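Local coordinates for subtilisin-like protein (Prochloron didemni, PDB 3ZXY) that probably acts as a serine endopeptidase of the subtilisin (S8) family, this chain being the protease domain of the longer PatA protein, at residues P35-T40 and L94-E99; T40-R43 and M48-H51; A56-G61 and T210-P215; L139-A144 and I216-A221. The protein carries 1 engineered substitution. All coordinates share one frame; numbering follows the deposited sequence.

Interaction 1 (P35-T40 and L94-E99); sequences PTLAPT and LARGIE
The branch of L37 stands roughly perpendicular to the R96 chain, set over the flat end of the arginine. L37 CD1 lies 3.3 Å above the guanidinium plane and over its centre, which marks an approach over a face and not at an edge; L37 CD1 is 3.4 Å from both R96 NE and R96 CZ. L37 is modelled in two conformers, so this placement is certain only for one of them. T36 meets the same side chain nearer its root: T36 CG2 is 3.6 Å from R96 CD and equally near CG, the two side chains lying side by side and pointing opposite ways. R96 reaches both residues because CG is anti to the backbone N (chi1 -174°), which sends the chain out from the helix, and a bend at chi3 of -55° then turns the guanidinium. That group has its charged partner on its own helix, where NH1 forms a salt bridge with D93. With an alanine in place of R96, L37 in this conformer would probably lose the surface under its methyl group and D93 its cation. The contact lies at the protein surface and buries 164 Å² in all. It lays the loop between strand 30-33 and helix 47-60 against helix 91-103, while T36 also touches V79 of strand 75-80, and A95 and I98 pack on helix 124-135.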
loop_
_atom_site.group_PDB
_atom_site.type_symbol
_atom_site.label_atom_id
_atom_site.label_comp_id
_atom_site.label_asym_id
_atom_site.label_seq_id
_atom_site.Cartn_x
_atom_site.Cartn_y
_atom_site.Cartn_z
ATOM N N PRO A 35 1.028 5.269 18.080
ATOM C CA PRO A 35 0.170 4.335 18.791
ATOM C C PRO A 35 -1.280 4.732 18.660
ATOM O O PRO A 35 -1.642 5.891 18.844
ATOM C CB PRO A 35 0.636 4.441 20.244
ATOM C CG PRO A 35 1.983 5.058 20.186
ATOM C CD PRO A 35 1.996 5.925 18.971
ATOM N N THR A 36 -2.103 3.766 18.308
ATOM C CA THR A 36 -3.508 4.014 18.253
ATOM C C THR A 36 -4.000 3.068 19.330
ATOM O O THR A 36 -3.504 3.184 20.453
ATOM C CB THR A 36 -3.967 3.925 16.793
ATOM O OG1 THR A 36 -3.162 4.865 16.063
ATOM C CG2 THR A 36 -5.421 4.323 16.632
ATOM N N LEU A 37 -4.897 2.133 19.079
ATOM C CA LEU A 37 -5.411 1.329 20.192
ATOM C C LEU A 37 -4.753 -0.052 20.287
ATOM O O LEU A 37 -4.667 -0.621 21.384
ATOM C CB LEU A 37 -6.940 1.240 20.136
ATOM C CG LEU A 37 -7.622 2.485 20.724
ATOM C CD1 LEU A 37 -9.138 2.354 20.692
ATOM C CD2 LEU A 37 -7.152 2.754 22.149
ATOM N N ALA A 38 -4.278 -0.569 19.158
ATOM C CA ALA A 38 -3.583 -1.869 19.119
ATOM C C ALA A 38 -2.144 -1.765 19.660
ATOM O O ALA A 38 -1.516 -0.684 19.601
ATOM C CB ALA A 38 -3.563 -2.430 17.700
ATOM N N PRO A 39 -1.596 -2.886 20.169
ATOM C CA PRO A 39 -0.187 -2.885 20.570
ATOM C C PRO A 39 0.752 -2.460 19.434
ATOM O O PRO A 39 0.492 -2.748 18.259
ATOM C CB PRO A 39 0.072 -4.341 20.975
ATOM C CG PRO A 39 -1.272 -4.847 21.382
ATOM C CD PRO A 39 -2.246 -4.182 20.450
ATOM N N THR A 40 1.831 -1.766 19.789
ATOM C CA THR A 40 2.822 -1.344 18.808
ATOM C C THR A 40 4.097 -2.198 18.828
ATOM O O THR A 40 4.888 -2.151 17.877
ATOM C CB THR A 40 3.203 0.128 19.020
ATOM O OG1 THR A 40 3.762 0.278 20.323
ATOM C CG2 THR A 40 1.966 1.027 18.886
ATOM N N LEU A 94 -10.049 -0.114 11.709
ATOM C CA LEU A 94 -9.448 0.390 10.467
ATOM C C LEU A 94 -9.707 1.873 10.335
ATOM O O LEU A 94 -8.798 2.648 10.021
ATOM C CB LEU A 94 -10.022 -0.299 9.219
ATOM C CG LEU A 94 -9.456 -1.636 8.755
ATOM C CD1 LEU A 94 -10.217 -2.135 7.532
ATOM C CD2 LEU A 94 -7.985 -1.452 8.452
ATOM N N ALA A 95 -10.956 2.272 10.556
ATOM C CA ALA A 95 -11.330 3.689 10.405
ATOM C C ALA A 95 -10.525 4.561 11.354
ATOM O O ALA A 95 -10.070 5.642 10.978
ATOM C CB ALA A 95 -12.830 3.893 10.638
ATOM N N ARG A 96 -10.337 4.094 12.583
ATOM C CA ARG A 96 -9.544 4.825 13.569
ATOM C C ARG A 96 -8.098 5.012 13.106
ATOM O O ARG A 96 -7.518 6.084 13.275
ATOM C CB ARG A 96 -9.567 4.089 14.909
ATOM C CG ARG A 96 -8.882 4.847 16.027
ATOM C CD ARG A 96 -8.889 4.101 17.358
ATOM N NE ARG A 96 -10.237 3.710 17.800
ATOM C CZ ARG A 96 -10.764 2.487 17.688
ATOM N NH1 ARG A 96 -10.073 1.481 17.155
ATOM N NH2 ARG A 96 -12.001 2.260 18.132
ATOM N N GLY A 97 -7.517 3.973 12.521
ATOM C CA GLY A 97 -6.153 4.049 12.021
ATOM C C GLY A 97 -6.044 5.027 10.866
ATOM O O GLY A 97 -5.056 5.747 10.740
ATOM N N ILE A 98 -7.040 5.009 9.985
ATOM C CA ILE A 98 -7.058 5.913 8.839
ATOM C C ILE A 98 -7.102 7.366 9.325
ATOM O O ILE A 98 -6.324 8.203 8.873
ATOM C CB ILE A 98 -8.243 5.608 7.911
ATOM C CG1 ILE A 98 -8.016 4.284 7.170
ATOM C CG2 ILE A 98 -8.465 6.750 6.924
ATOM C CD1 ILE A 98 -9.243 3.751 6.451
ATOM N N GLU A 99 -7.986 7.667 10.270
ATOM C CA GLU A 99 -8.055 9.035 10.807
ATOM C C GLU A 99 -6.725 9.439 11.476
ATOM O O GLU A 99 -6.277 10.585 11.337
ATOM C CB GLU A 99 -9.301 9.176 11.717
ATOM C CG GLU A 99 -10.554 8.881 10.889
ATOM C CD GLU A 99 -11.895 9.206 11.510
ATOM O OE1 GLU A 99 -11.968 9.768 12.626
ATOM O OE2 GLU A 99 -12.906 8.888 10.824
#

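Interaction 2 (T40-R43 and M48-H51); sequences TAAR and MSAH
The start of helix 47-60, the helix carrying the predicted charge-relay histidine H51, is tied by S49 to the loop that leads into it. The backbone N of R43 donates to S49 OG at 2.9 Å, and an N-H...O angle of 170° makes the bond nearly straight. The CB of S49 already points at the loop, and a chi1 of -70° sets OG beside the S49 backbone N, within reach of the R43 amide. A42 closes over the same oxygen, its CA being 3.4 Å from S49 OG, while its methyl carbon CB stands a little farther off at 3.9 Å. On the next residue R43 O comes within 3.5 Å of S49 OG, but at a poor angle, and it makes no bond there. S49 OG has a second partner in the carboxylate of D84, so one buried hydroxyl joins three parts of the chain. With an alanine here, the R43 amide would probably lose its acceptor and D84 the hydroxyl that meets it. The R43 guanidinium turns from the helix and pairs with D45. S49 also touches P18 in the loop after strand 11-16, and two residues along the helix H51 ND1 is hydrogen-bonded to D16 at the end of that strand, with the H51 ring meeting F212 of helix 210-230.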
loop_
_atom_site.group_PDB
_atom_site.type_symbol
_atom_site.label_atom_id
_atom_site.label_comp_id
_atom_site.label_asym_id
_atom_site.label_seq_id
_atom_site.Cartn_x
_atom_site.Cartn_y
_atom_site.Cartn_z
ATOM N N THR A 40 1.831 -1.766 19.789
ATOM C CA THR A 40 2.822 -1.344 18.808
ATOM C C THR A 40 4.097 -2.198 18.828
ATOM O O THR A 40 4.888 -2.151 17.877
ATOM C CB THR A 40 3.203 0.128 19.020
ATOM O OG1 THR A 40 3.762 0.278 20.323
ATOM C CG2 THR A 40 1.966 1.027 18.886
ATOM N N ALA A 41 4.298 -2.962 19.903
ATOM C CA ALA A 41 5.506 -3.782 20.061
ATOM C C ALA A 41 5.467 -4.999 19.138
ATOM O O ALA A 41 4.495 -5.746 19.132
ATOM C CB ALA A 41 5.676 -4.224 21.512
ATOM N N ALA A 42 6.525 -5.182 18.353
ATOM C CA ALA A 42 6.639 -6.342 17.478
ATOM C C ALA A 42 7.117 -7.567 18.248
ATOM O O ALA A 42 7.910 -7.469 19.196
ATOM C CB ALA A 42 7.584 -6.053 16.326
ATOM N N ARG A 43 6.616 -8.722 17.838
ATOM C CA ARG A 43 7.005 -10.003 18.398
ATOM C C ARG A 43 7.490 -10.916 17.279
ATOM O O ARG A 43 6.853 -11.009 16.227
ATOM C CB ARG A 43 5.809 -10.669 19.075
ATOM C CG ARG A 43 5.214 -9.889 20.234
ATOM C CD ARG A 43 4.057 -10.655 20.857
ATOM N NE ARG A 43 4.463 -11.991 21.289
ATOM C CZ ARG A 43 5.101 -12.267 22.427
ATOM N NH1 ARG A 43 5.415 -11.307 23.300
ATOM N NH2 ARG A 43 5.428 -13.525 22.708
ATOM N N MET A 48 0.934 -10.994 12.927
ATOM C CA MET A 48 0.739 -9.647 12.410
ATOM C C MET A 48 2.023 -8.821 12.494
ATOM O O MET A 48 2.270 -7.958 11.632
ATOM C CB MET A 48 -0.474 -8.975 13.065
ATOM C CG MET A 48 -1.805 -9.520 12.560
ATOM S SD MET A 48 -2.003 -9.316 10.778
ATOM C CE MET A 48 -1.742 -11.014 10.264
ATOM N N SER A 49 2.872 -9.105 13.484
ATOM C CA SER A 49 4.241 -8.567 13.484
ATOM C C SER A 49 4.988 -8.996 12.211
ATOM O O SER A 49 5.688 -8.193 11.584
ATOM C CB SER A 49 5.011 -9.036 14.712
ATOM O OG SER A 49 4.538 -8.436 15.902
ATOM N N ALA A 50 4.816 -10.251 11.795
ATOM C CA ALA A 50 5.429 -10.723 10.553
ATOM C C ALA A 50 4.876 -9.967 9.361
ATOM O O ALA A 50 5.619 -9.464 8.513
ATOM C CB ALA A 50 5.198 -12.216 10.376
ATOM N N HIS A 51 3.565 -9.833 9.318
ATOM C CA HIS A 51 2.888 -9.187 8.200
ATOM C C HIS A 51 3.301 -7.732 8.086
ATOM O O HIS A 51 3.709 -7.257 7.008
ATOM C CB HIS A 51 1.381 -9.337 8.429
ATOM C CG HIS A 51 0.537 -9.128 7.207
ATOM N ND1 HIS A 51 0.071 -7.914 6.863
ATOM C CD2 HIS A 51 0.007 -10.032 6.288
ATOM C CE1 HIS A 51 -0.684 -8.020 5.759
ATOM N NE2 HIS A 51 -0.728 -9.317 5.400
#

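Interaction 3 (A56-G61 and T210-P215); sequences ASIIFG and TAFATP. Engineered in segment 210-215: A211 (natural residue Ser).
I58 turns CG1 anti to its carbonyl carbon (chi1 -71°) and then extends, which drives CD1 into the angle between F212 and P215. There I58 CD1 is 3.7 Å from P215 CG and 4.2 Å from F212 CB, and it lies at the edge of the phenyl ring, near its plane. The other branch, I58 CG2, covers the proline at 3.9 Å from P215 CB. I59 has the same kind of first torsion (chi1 -57°) but stands nearly perpendicular to the P215 side chain: I59 CD1 is 3.8 Å from P215 CB, and I59 CG1 comes to 3.4 Å from the carbonyl oxygen P215 O. The local axes of 56-60 and 210-215 run in nearly the same direction, 21° apart. P215 has no N-H to offer the preceding turn, and the helix is kinked there; the carbonyl of A211 instead pairs with S112 OG. The carbonyl just before it, T210 O, is gripped by T214 N and T214 OG1, which arrive from opposite faces of its plane. A211 is the engineered replacement of the predicted charge-relay serine, at the head of the helix as in other subtilases. Chemically the interface is apolar: within these segments the helix of the predicted serine position and that of the predicted histidine are matched by shape, and V55 adds to the same interface.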
loop_
_atom_site.group_PDB
_atom_site.type_symbol
_atom_site.label_atom_id
_atom_site.label_comp_id
_atom_site.label_asym_id
_atom_site.label_seq_id
_atom_site.Cartn_x
_atom_site.Cartn_y
_atom_site.Cartn_z
ATOM N N ALA A 56 6.144 -3.163 5.651
ATOM C CA ALA A 56 6.889 -1.921 5.850
ATOM C C ALA A 56 8.229 -1.997 5.141
ATOM O O ALA A 56 8.660 -1.002 4.531
ATOM C CB ALA A 56 7.085 -1.605 7.327
ATOM N N SER A 57 8.865 -3.165 5.160
ATOM C CA SER A 57 10.207 -3.302 4.587
ATOM C C SER A 57 10.207 -3.125 3.065
ATOM O O SER A 57 11.184 -2.655 2.489
ATOM C CB SER A 57 10.842 -4.633 4.991
ATOM O OG SER A 57 10.245 -5.751 4.363
ATOM N N ILE A 58 9.113 -3.493 2.415
ATOM C CA ILE A 58 9.005 -3.359 0.960
ATOM C C ILE A 58 9.141 -1.904 0.532
ATOM O O ILE A 58 9.708 -1.607 -0.531
ATOM C CB ILE A 58 7.687 -3.994 0.444
ATOM C CG1 ILE A 58 7.766 -5.514 0.550
ATOM C CG2 ILE A 58 7.406 -3.593 -1.003
ATOM C CD1 ILE A 58 6.400 -6.184 0.484
ATOM N N ILE A 59 8.631 -0.998 1.361
ATOM C CA ILE A 59 8.692 0.438 1.081
ATOM C C ILE A 59 9.945 1.064 1.681
ATOM O O ILE A 59 10.653 1.808 1.009
ATOM C CB ILE A 59 7.431 1.165 1.611
ATOM C CG1 ILE A 59 6.181 0.527 0.988
ATOM C CG2 ILE A 59 7.497 2.674 1.339
ATOM C CD1 ILE A 59 4.874 1.013 1.575
ATOM N N PHE A 60 10.230 0.773 2.954
ATOM C CA PHE A 60 11.239 1.530 3.708
ATOM C C PHE A 60 12.564 0.829 3.952
ATOM O O PHE A 60 13.460 1.420 4.558
ATOM C CB PHE A 60 10.657 1.994 5.046
ATOM C CG PHE A 60 9.489 2.925 4.889
ATOM C CD1 PHE A 60 9.695 4.226 4.415
ATOM C CD2 PHE A 60 8.207 2.515 5.207
ATOM C CE1 PHE A 60 8.624 5.098 4.254
ATOM C CE2 PHE A 60 7.141 3.393 5.037
ATOM C CZ PHE A 60 7.357 4.660 4.562
ATOM N N GLY A 61 12.712 -0.413 3.510
ATOM C CA GLY A 61 14.006 -1.079 3.610
ATOM C C GLY A 61 15.086 -0.243 2.937
ATOM O O GLY A 61 14.856 0.368 1.892
ATOM N N THR A 210 -1.880 -10.403 -2.372
ATOM C CA THR A 210 -2.184 -9.009 -2.642
ATOM C C THR A 210 -1.670 -8.072 -1.549
ATOM O O THR A 210 -1.420 -6.905 -1.829
ATOM C CB THR A 210 -3.690 -8.758 -2.900
ATOM O OG1 THR A 210 -4.471 -9.072 -1.740
ATOM C CG2 THR A 210 -4.188 -9.582 -4.095
ATOM N N ALA A 211 -1.500 -8.582 -0.321
ATOM C CA ALA A 211 -0.924 -7.770 0.757
ATOM C C ALA A 211 0.483 -7.284 0.469
ATOM O O ALA A 211 0.921 -6.296 1.054
ATOM C CB ALA A 211 -0.914 -8.544 2.064
ATOM N N PHE A 212 1.209 -7.991 -0.385
ATOM C CA PHE A 212 2.607 -7.675 -0.674
ATOM C C PHE A 212 2.759 -6.907 -1.979
ATOM O O PHE A 212 3.696 -6.112 -2.144
ATOM C CB PHE A 212 3.446 -8.949 -0.564
ATOM C CG PHE A 212 3.155 -9.675 0.699
ATOM C CD1 PHE A 212 3.476 -9.097 1.913
ATOM C CD2 PHE A 212 2.413 -10.830 0.690
ATOM C CE1 PHE A 212 3.142 -9.713 3.102
ATOM C CE2 PHE A 212 2.063 -11.450 1.870
ATOM C CZ PHE A 212 2.443 -10.900 3.080
ATOM N N ALA A 213 1.799 -7.075 -2.873
ATOM C CA ALA A 213 1.692 -6.230 -4.081
ATOM C C ALA A 213 1.320 -4.796 -3.715
ATOM O O ALA A 213 1.803 -3.839 -4.320
ATOM C CB ALA A 213 0.637 -6.822 -5.026
ATOM N N THR A 214 0.447 -4.650 -2.714
ATOM C CA THR A 214 -0.055 -3.345 -2.282
ATOM C C THR A 214 1.077 -2.343 -1.957
ATOM O O THR A 214 1.068 -1.239 -2.490
ATOM C CB THR A 214 -1.078 -3.522 -1.139
ATOM O OG1 THR A 214 -2.198 -4.255 -1.642
ATOM C CG2 THR A 214 -1.575 -2.191 -0.597
ATOM N N PRO A 215 2.058 -2.715 -1.104
ATOM C CA PRO A 215 3.141 -1.774 -0.786
ATOM C C PRO A 215 4.049 -1.437 -1.948
ATOM O O PRO A 215 4.700 -0.380 -1.925
ATOM C CB PRO A 215 3.891 -2.455 0.365
ATOM C CG PRO A 215 3.521 -3.887 0.253
ATOM C CD PRO A 215 2.113 -3.904 -0.235
#

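Interaction 4 (L139-A144 and I216-A221); sequences LLVAAA and IVSGVA
No ring, amide or other planar side chain is present where V141 meets V217 and S218, so the contact has no faces or edges and is built from branched aliphatic carbons, one methyl and one hydroxyl. V141 carries most of it. Its CB stands 3.3 Å from S218 OG, and both of its methyls flank the same oxygen, CG1 at 3.5 Å and CG2 at 3.7 Å from S218 OG, so the hydroxyl abuts the fork of the valine. With CG1 anti to the backbone N (chi1 -177°), V141 also directs this methyl to V217, where CG1 meets CG1 at 3.8 Å and the two side chains pass at a slant. On the face of the strand turned to the helix, L139 CD2 reaches A221 CB at 4.2 Å. Going back two residues on the strand, from V141 to L139, thus corresponds to going forward about one turn on the helix, from V217 and S218 to A221, as the 158° angle between the segments requires; their axes are 8.8 Å apart. The valine offers S218 OG no polar partner; that buried oxygen is instead hydrogen-bonded to N110 OD1, and weakly to T214 O. Around the pair, V217 also touches L162 and V164 of strand 162-167, and S218 and A221 touch I108 of strand 108-111. A long helix lying nearly antiparallel to the middle strands is characteristic of the alpha/beta subtilisin fold, whose central helix, here 210-230, packs on the parallel sheet.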
loop_
_atom_site.group_PDB
_atom_site.type_symbol
_atom_site.label_atom_id
_atom_site.label_comp_id
_atom_site.label_asym_id
_atom_site.label_seq_id
_atom_site.Cartn_x
_atom_site.Cartn_y
_atom_site.Cartn_z
ATOM N N LEU A 139 -4.179 9.500 -0.534
ATOM C CA LEU A 139 -4.463 8.302 -1.331
ATOM C C LEU A 139 -4.398 7.032 -0.495
ATOM O O LEU A 139 -3.360 6.724 0.094
ATOM C CB LEU A 139 -3.458 8.189 -2.473
ATOM C CG LEU A 139 -3.523 6.928 -3.322
ATOM C CD1 LEU A 139 -4.880 6.813 -4.007
ATOM C CD2 LEU A 139 -2.399 6.932 -4.355
ATOM N N LEU A 140 -5.510 6.302 -0.446
ATOM C CA LEU A 140 -5.557 5.001 0.200
ATOM C C LEU A 140 -5.244 3.952 -0.870
ATOM O O LEU A 140 -5.877 3.947 -1.925
ATOM C CB LEU A 140 -6.953 4.776 0.803
ATOM C CG LEU A 140 -7.054 3.800 1.976
ATOM C CD1 LEU A 140 -8.385 3.934 2.716
ATOM C CD2 LEU A 140 -6.838 2.395 1.471
ATOM N N VAL A 141 -4.253 3.104 -0.597
ATOM C CA VAL A 141 -3.844 2.024 -1.499
ATOM C C VAL A 141 -4.136 0.742 -0.711
ATOM O O VAL A 141 -3.603 0.563 0.397
ATOM C CB VAL A 141 -2.349 2.104 -1.871
ATOM C CG1 VAL A 141 -1.997 1.006 -2.862
ATOM C CG2 VAL A 141 -2.001 3.478 -2.464
ATOM N N ALA A 142 -4.974 -0.147 -1.260
ATOM C CA ALA A 142 -5.506 -1.273 -0.480
ATOM C C ALA A 142 -5.496 -2.584 -1.239
ATOM O O ALA A 142 -5.758 -2.615 -2.442
ATOM C CB ALA A 142 -6.927 -0.966 0.017
ATOM N N ALA A 143 -5.264 -3.672 -0.509
ATOM C CA ALA A 143 -5.194 -5.006 -1.100
ATOM C C ALA A 143 -6.548 -5.492 -1.612
ATOM O O ALA A 143 -7.552 -5.418 -0.902
ATOM C CB ALA A 143 -4.658 -6.003 -0.071
ATOM N N ALA A 144 -6.553 -6.018 -2.842
ATOM C CA ALA A 144 -7.771 -6.544 -3.467
ATOM C C ALA A 144 -8.327 -7.777 -2.765
ATOM O O ALA A 144 -9.527 -8.059 -2.869
ATOM C CB ALA A 144 -7.495 -6.886 -4.939
ATOM N N ILE A 216 4.118 -2.296 -2.959
ATOM C CA ILE A 216 4.873 -1.956 -4.156
ATOM C C ILE A 216 4.214 -0.750 -4.808
ATOM O O ILE A 216 4.878 0.223 -5.195
ATOM C CB ILE A 216 4.985 -3.137 -5.126
ATOM C CG1 ILE A 216 5.834 -4.248 -4.482
ATOM C CG2 ILE A 216 5.638 -2.675 -6.437
ATOM C CD1 ILE A 216 5.935 -5.510 -5.279
ATOM N N VAL A 217 2.896 -0.794 -4.948
ATOM C CA VAL A 217 2.159 0.349 -5.500
ATOM C C VAL A 217 2.260 1.582 -4.597
ATOM O O VAL A 217 2.467 2.692 -5.088
ATOM C CB VAL A 217 0.684 -0.027 -5.794
ATOM C CG1 VAL A 217 -0.131 1.196 -6.206
ATOM C CG2 VAL A 217 0.619 -1.140 -6.843
ATOM N N SER A 218 2.145 1.419 -3.279
ATOM C CA SER A 218 2.294 2.558 -2.370
ATOM C C SER A 218 3.672 3.199 -2.522
ATOM O O SER A 218 3.795 4.428 -2.546
ATOM C CB SER A 218 2.102 2.112 -0.941
ATOM O OG SER A 218 0.744 1.738 -0.754
ATOM N N GLY A 219 4.698 2.363 -2.633
ATOM C CA GLY A 219 6.062 2.860 -2.843
ATOM C C GLY A 219 6.223 3.640 -4.131
ATOM O O GLY A 219 6.806 4.749 -4.139
ATOM N N VAL A 220 5.700 3.081 -5.225
ATOM C CA VAL A 220 5.757 3.776 -6.512
ATOM C C VAL A 220 4.981 5.098 -6.444
ATOM O O VAL A 220 5.452 6.136 -6.954
ATOM C CB VAL A 220 5.267 2.879 -7.657
ATOM C CG1 VAL A 220 5.118 3.699 -8.944
ATOM C CG2 VAL A 220 6.228 1.708 -7.846
ATOM N N ALA A 221 3.805 5.087 -5.820
ATOM C CA ALA A 221 3.014 6.313 -5.634
ATOM C C ALA A 221 3.824 7.356 -4.880
ATOM O O ALA A 221 3.790 8.538 -5.215
ATOM C CB ALA A 221 1.680 6.028 -4.924
#

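How the interactions relate
Along the chain, interaction 1 comes before interaction 4, interaction 2 closes before either interaction 3 or 4 opens, and interaction 3 alternates with both 1 and 4. Interactions 1 and 2, with centres 14 Å apart, start from one loop and share T40. Helix 47-60 joins interaction 2 to interaction 3, where H51 NE2 lies 3.4 Å from A211 CB, bringing two predicted charge-relay positions together. Helix 210-230 joins interaction 3 to interaction 4, centres 9 Å apart, with T214 packing on strand 139-143. Interaction 4 lies near the centre of the chain, and I98 on L140 links it to interaction 1. The contacts thus run from surface loop to central sheet within one subtilase domain.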